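ORF10 (PDB 6RIW) forms the ketosynthase-chain length factor didomain of a polyunsaturated fatty acid synthase, which probably condenses acyl units carried on acyl carrier protein. Local coordinates at residues S123-S128 and M582-E587; N355-G360 and G405-E410. One frame throughout, in Å; residues are numbered along the deposited sequence.

In the fold
The two contacts sit in different parts of the didomain, with centres about 40 Å apart and nearest atoms about 23 Å apart. Along the chain the order is 123-128, 355-360, 405-410, 582-587. Both segments of contact 2 therefore fall between the two halves of contact 1. Contact 1 is buried near the centre of the chain. It joins the first thiolase-type domain to the second through the loops after strands 115-120 and 576-581. Contact 2 lies far out, within the first domain, where a loop packs on the edge strand 358-360. One contact thus joins the two thiolase-type domains, and the other packs a loop onto the periphery of one.

Contact 1 of 2, residues S123-S128 and M582-E587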
loop_
_atom_site.group_PDB
_atom_site.type_symbol
_atom_site.label_atom_id
_atom_site.label_comp_id
_atom_site.label_asym_id
_atom_site.label_seq_id
_atom_site.Cartn_x
_atom_site.Cartn_y
_atom_site.Cartn_z
ATOM N N SER A 123 0.174 -0.463 3.917
ATOM C CA SER A 123 -0.974 0.433 4.014
ATOM C C SER A 123 -1.568 0.421 5.412
ATOM O O SER A 123 -2.790 0.324 5.552
ATOM C CB SER A 123 -2.028 0.036 2.975
ATOM O OG SER A 123 -1.559 0.328 1.672
ATOM N N PHE A 124 -0.729 0.488 6.453
ATOM C CA PHE A 124 -1.170 0.438 7.849
ATOM C C PHE A 124 -1.053 1.805 8.507
ATOM O O PHE A 124 -0.213 2.616 8.112
ATOM C CB PHE A 124 -0.289 -0.506 8.664
ATOM C CG PHE A 124 -0.491 -1.974 8.391
ATOM C CD1 PHE A 124 -1.529 -2.435 7.611
ATOM C CD2 PHE A 124 0.392 -2.886 8.957
ATOM C CE1 PHE A 124 -1.689 -3.793 7.396
ATOM C CE2 PHE A 124 0.241 -4.243 8.752
ATOM C CZ PHE A 124 -0.813 -4.695 7.969
ATOM N N PRO A 125 -1.804 2.051 9.580
ATOM C CA PRO A 125 -1.572 3.257 10.391
ATOM C C PRO A 125 -0.109 3.351 10.804
ATOM O O PRO A 125 0.551 2.337 11.033
ATOM C CB PRO A 125 -2.470 3.050 11.611
ATOM C CG PRO A 125 -3.635 2.152 11.074
ATOM C CD PRO A 125 -2.953 1.251 10.044
ATOM N N THR A 126 0.375 4.580 10.928
ATOM C CA THR A 126 1.717 4.835 11.435
ATOM C C THR A 126 1.621 5.514 12.792
ATOM O O THR A 126 0.542 5.905 13.254
ATOM C CB THR A 126 2.537 5.711 10.484
ATOM O OG1 THR A 126 1.981 7.031 10.454
ATOM C CG2 THR A 126 2.593 5.113 9.056
ATOM N N LYS A 127 2.779 5.680 13.441
ATOM C CA LYS A 127 2.750 6.337 14.740
ATOM C C LYS A 127 2.257 7.775 14.614
ATOM O O LYS A 127 1.574 8.274 15.518
ATOM C CB LYS A 127 4.138 6.275 15.392
ATOM C CG LYS A 127 4.637 4.842 15.616
ATOM C CD LYS A 127 5.953 4.847 16.439
ATOM C CE LYS A 127 7.093 5.482 15.621
ATOM N NZ LYS A 127 7.479 4.693 14.381
ATOM N N SER A 128 2.506 8.418 13.464
ATOM C CA SER A 128 2.058 9.789 13.256
ATOM C C SER A 128 0.622 9.870 12.752
ATOM O O SER A 128 -0.114 10.779 13.148
ATOM C CB SER A 128 2.984 10.509 12.269
ATOM O OG SER A 128 4.314 10.545 12.775
ATOM N N MET A 582 -5.316 2.132 -4.701
ATOM C CA MET A 582 -5.936 2.397 -3.411
ATOM C C MET A 582 -4.970 3.226 -2.585
ATOM O O MET A 582 -3.805 3.402 -2.948
ATOM C CB MET A 582 -6.304 1.087 -2.696
ATOM C CG MET A 582 -5.117 0.097 -2.582
ATOM S SD MET A 582 -3.947 0.495 -1.235
ATOM C CE MET A 582 -4.824 -0.261 0.173
ATOM N N GLY A 583 -5.493 3.786 -1.496
ATOM C CA GLY A 583 -4.695 4.251 -0.386
ATOM C C GLY A 583 -5.213 3.567 0.871
ATOM O O GLY A 583 -6.143 2.753 0.815
ATOM N N MET A 584 -4.605 3.895 2.007
ATOM C CA MET A 584 -5.009 3.158 3.207
ATOM C C MET A 584 -6.461 3.466 3.561
ATOM O O MET A 584 -6.973 4.565 3.308
ATOM C CB MET A 584 -4.071 3.446 4.395
ATOM C CG MET A 584 -4.105 4.833 4.989
ATOM S SD MET A 584 -3.501 4.849 6.739
ATOM C CE MET A 584 -4.686 3.834 7.510
ATOM N N GLU A 585 -7.146 2.457 4.079
ATOM C CA GLU A 585 -8.449 2.659 4.698
ATOM C C GLU A 585 -8.219 3.431 5.986
ATOM O O GLU A 585 -7.696 2.878 6.957
ATOM C CB GLU A 585 -9.108 1.310 4.973
ATOM C CG GLU A 585 -10.447 1.402 5.719
ATOM C CD GLU A 585 -11.407 2.396 5.069
ATOM O OE1 GLU A 585 -12.084 2.011 4.078
ATOM O OE2 GLU A 585 -11.496 3.555 5.558
ATOM N N LEU A 586 -8.557 4.715 5.980
ATOM C CA LEU A 586 -8.338 5.537 7.163
ATOM C C LEU A 586 -9.147 5.059 8.363
ATOM O O LEU A 586 -8.760 5.353 9.507
ATOM C CB LEU A 586 -8.670 6.982 6.821
ATOM C CG LEU A 586 -7.776 7.621 5.728
ATOM C CD1 LEU A 586 -8.338 9.003 5.348
ATOM C CD2 LEU A 586 -6.324 7.746 6.196
ATOM N N GLU A 587 -10.264 4.330 8.141
ATOM C CA GLU A 587 -11.015 3.775 9.269
ATOM C C GLU A 587 -10.225 2.726 10.044
ATOM O O GLU A 587 -10.641 2.347 11.152
ATOM C CB GLU A 587 -12.362 3.183 8.806
ATOM C CG GLU A 587 -13.318 4.252 8.277
ATOM C CD GLU A 587 -14.711 3.699 7.954
ATOM O OE1 GLU A 587 -14.882 2.459 7.883
ATOM O OE2 GLU A 587 -15.633 4.513 7.764
#
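M584 meets S123 and P125 at the interface between the two thiolase-fold domains, ketosynthase and chain length factor. The two loops occupy matching places, since each follows a central strand (115-120 or 576-581) and leads to a helix. The contact is small, buried and made by van der Waals packing.

M584 lies against the backbone from S123 to P125. Its CG stands between its own backbone N and carbonyl carbon (chi1 68°). M584 CB packs on the carbonyl oxygen of S123, with CB to O at 3.6 Å. The thioether then runs past F124, where M584 SD is 4.2 Å from F124 O. The chain bends at its last torsion (chi3 -63°), which places the methyl beside the proline. There M584 CE is 4.0 Å from P125 CD and 4.1 Å from P125 CG. The two side chains cross obliquely. H589, in helix 589-595, touches both.

M582 comes to the other end of the contact. Its chain is bent at both chi2 and chi3, and it presents sulfur and methyl to the hydroxyl of S123. The S123 and M584 side chains also approach directly, with CB to CB at 4.2 Å.

Each loop also has backbone hydrogen bonds within its own domain: P125 with D227, and M582 with V662. F124 turns from the second loop, and its ring meets that of F230. At the S123 end, M582 SD lies 3.8 Å from S123 OG and M582 CE is nearer still, at 3.6 Å.

Contact 2 of 2, residues N355-G360 and G405-E410; sequences NKPLLG and GYFTGE
Y406 and K356 hold this contact through two hydrogen bonds that run in opposite directions. It lies at the periphery of the first thiolase-type domain, where a loop packs against the edge strand 358-360 and the residues leading into it. The hydroxyl of Y406 donates to the carbonyl of N355, with OH to O at 2.8 Å. It approaches from above the carbonyl plane, 60° out of it. K356 returns a bond to the backbone of Y406, with NZ to O at 2.6 Å. This donor lies in the carbonyl plane, on a lone pair.

The K356 chain is extended beyond CG and crosses one face of the tyrosine ring. K356 CE lies 3.7 Å from the ring centroid, a CH-pi contact offset toward the rim. K356 NZ adds a cation-pi contact, 20° off the ring normal. An alanine in place of Y406 would probably leave N355 O without its hydroxyl donor and the K356 chain without the ring it lies on. The side chain of N355 leaves the backbone away from the loop, and its ND2 is hydrogen-bonded to V325 O and P322 O.

Deeper in, F407 packs against P357 and L359, and both cross it at about a right angle. P357 CD meets the ring edge in its plane, 3.7 Å from F407 CZ. L359 CD1 comes obliquely to the ring, 3.6 Å from F407 CD1. M346 of helix 336-350 touches both L359 and F407. The loop then makes an ST turn, in which T408 OG1 accepts from E410 N. The carbonyl oxygen of P357 is buried without a polar partner in the model; it faces the F407 ring edge, with O 3.5 Å from CE1.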
loop_
_atom_site.group_PDB
_atom_site.type_symbol
_atom_site.label_atom_id
_atom_site.label_comp_id
_atom_site.label_asym_id
_atom_site.label_seq_id
_atom_site.Cartn_x
_atom_site.Cartn_y
_atom_site.Cartn_z
ATOM N N ASN A 355 20.734 -30.302 -8.235
ATOM C CA ASN A 355 21.502 -29.260 -7.577
ATOM C C ASN A 355 21.026 -29.091 -6.137
ATOM O O ASN A 355 19.833 -29.205 -5.840
ATOM C CB ASN A 355 21.387 -27.947 -8.357
ATOM C CG ASN A 355 22.293 -26.857 -7.816
ATOM O OD1 ASN A 355 23.244 -27.125 -7.073
ATOM N ND2 ASN A 355 21.998 -25.612 -8.189
ATOM N N LYS A 356 21.963 -28.830 -5.236
ATOM C CA LYS A 356 21.661 -28.624 -3.822
ATOM C C LYS A 356 22.361 -27.352 -3.387
ATOM O O LYS A 356 23.398 -27.400 -2.712
ATOM C CB LYS A 356 22.105 -29.813 -2.970
ATOM C CG LYS A 356 21.352 -31.077 -3.274
ATOM C CD LYS A 356 21.705 -32.161 -2.270
ATOM C CE LYS A 356 20.830 -33.370 -2.467
ATOM N NZ LYS A 356 20.660 -34.094 -1.189
ATOM N N PRO A 357 21.829 -26.190 -3.762
ATOM C CA PRO A 357 22.470 -24.937 -3.366
ATOM C C PRO A 357 22.461 -24.773 -1.854
ATOM O O PRO A 357 21.619 -25.325 -1.141
ATOM C CB PRO A 357 21.618 -23.854 -4.058
ATOM C CG PRO A 357 20.306 -24.495 -4.311
ATOM C CD PRO A 357 20.605 -25.970 -4.554
ATOM N N LEU A 358 23.429 -23.997 -1.372
ATOM C CA LEU A 358 23.412 -23.560 0.016
ATOM C C LEU A 358 22.192 -22.678 0.251
ATOM O O LEU A 358 21.685 -22.044 -0.675
ATOM C CB LEU A 358 24.693 -22.795 0.352
ATOM C CG LEU A 358 25.965 -23.642 0.237
ATOM C CD1 LEU A 358 27.180 -22.895 0.751
ATOM C CD2 LEU A 358 25.768 -24.973 0.973
ATOM N N LEU A 359 21.715 -22.652 1.500
ATOM C CA LEU A 359 20.488 -21.946 1.856
ATOM C C LEU A 359 20.709 -21.110 3.108
ATOM O O LEU A 359 21.492 -21.479 3.986
ATOM C CB LEU A 359 19.332 -22.913 2.110
ATOM C CG LEU A 359 19.038 -24.052 1.140
ATOM C CD1 LEU A 359 18.024 -24.994 1.793
ATOM C CD2 LEU A 359 18.503 -23.514 -0.181
ATOM N N GLY A 360 19.993 -19.985 3.203
ATOM C CA GLY A 360 20.193 -19.119 4.354
ATOM C C GLY A 360 19.032 -18.160 4.510
ATOM O O GLY A 360 18.219 -17.996 3.596
ATOM N N GLY A 405 14.026 -35.518 2.287
ATOM C CA GLY A 405 15.421 -35.527 2.682
ATOM C C GLY A 405 16.385 -34.957 1.671
ATOM O O GLY A 405 17.595 -35.180 1.788
ATOM N N TYR A 406 15.885 -34.216 0.677
ATOM C CA TYR A 406 16.757 -33.692 -0.369
ATOM C C TYR A 406 17.647 -32.577 0.166
ATOM O O TYR A 406 18.864 -32.597 -0.038
ATOM C CB TYR A 406 15.919 -33.203 -1.554
ATOM C CG TYR A 406 16.731 -32.836 -2.778
ATOM C CD1 TYR A 406 17.229 -33.822 -3.634
ATOM C CD2 TYR A 406 17.009 -31.506 -3.082
ATOM C CE1 TYR A 406 17.978 -33.491 -4.759
ATOM C CE2 TYR A 406 17.763 -31.163 -4.214
ATOM C CZ TYR A 406 18.241 -32.163 -5.046
ATOM O OH TYR A 406 18.974 -31.834 -6.157
ATOM N N PHE A 407 17.052 -31.588 0.838
ATOM C CA PHE A 407 17.783 -30.528 1.527
ATOM C C PHE A 407 17.868 -30.851 3.012
ATOM O O PHE A 407 16.868 -31.242 3.622
ATOM C CB PHE A 407 17.086 -29.175 1.344
ATOM C CG PHE A 407 17.336 -28.537 0.011
ATOM C CD1 PHE A 407 18.553 -27.934 -0.260
ATOM C CD2 PHE A 407 16.355 -28.540 -0.967
ATOM C CE1 PHE A 407 18.797 -27.333 -1.486
ATOM C CE2 PHE A 407 16.595 -27.949 -2.208
ATOM C CZ PHE A 407 17.816 -27.350 -2.464
ATOM N N THR A 408 19.055 -30.688 3.591
ATOM C CA THR A 408 19.238 -30.883 5.025
ATOM C C THR A 408 20.162 -29.791 5.539
ATOM O O THR A 408 20.615 -28.926 4.782
ATOM C CB THR A 408 19.831 -32.263 5.349
ATOM O OG1 THR A 408 21.164 -32.337 4.827
ATOM C CG2 THR A 408 18.989 -33.382 4.755
ATOM N N GLY A 409 20.488 -29.875 6.833
ATOM C CA GLY A 409 21.444 -28.966 7.440
ATOM C C GLY A 409 22.795 -28.926 6.753
ATOM O O GLY A 409 23.549 -27.965 6.944
ATOM N N GLU A 410 23.128 -29.946 5.954
ATOM C CA GLU A 410 24.364 -29.888 5.185
ATOM C C GLU A 410 24.359 -28.745 4.171
ATOM O O GLU A 410 25.431 -28.294 3.749
ATOM C CB GLU A 410 24.611 -31.223 4.472
ATOM C CG GLU A 410 25.867 -31.234 3.598
ATOM C CD GLU A 410 26.574 -32.578 3.562
ATOM O OE1 GLU A 410 27.752 -32.642 3.995
ATOM O OE2 GLU A 410 25.955 -33.558 3.089
#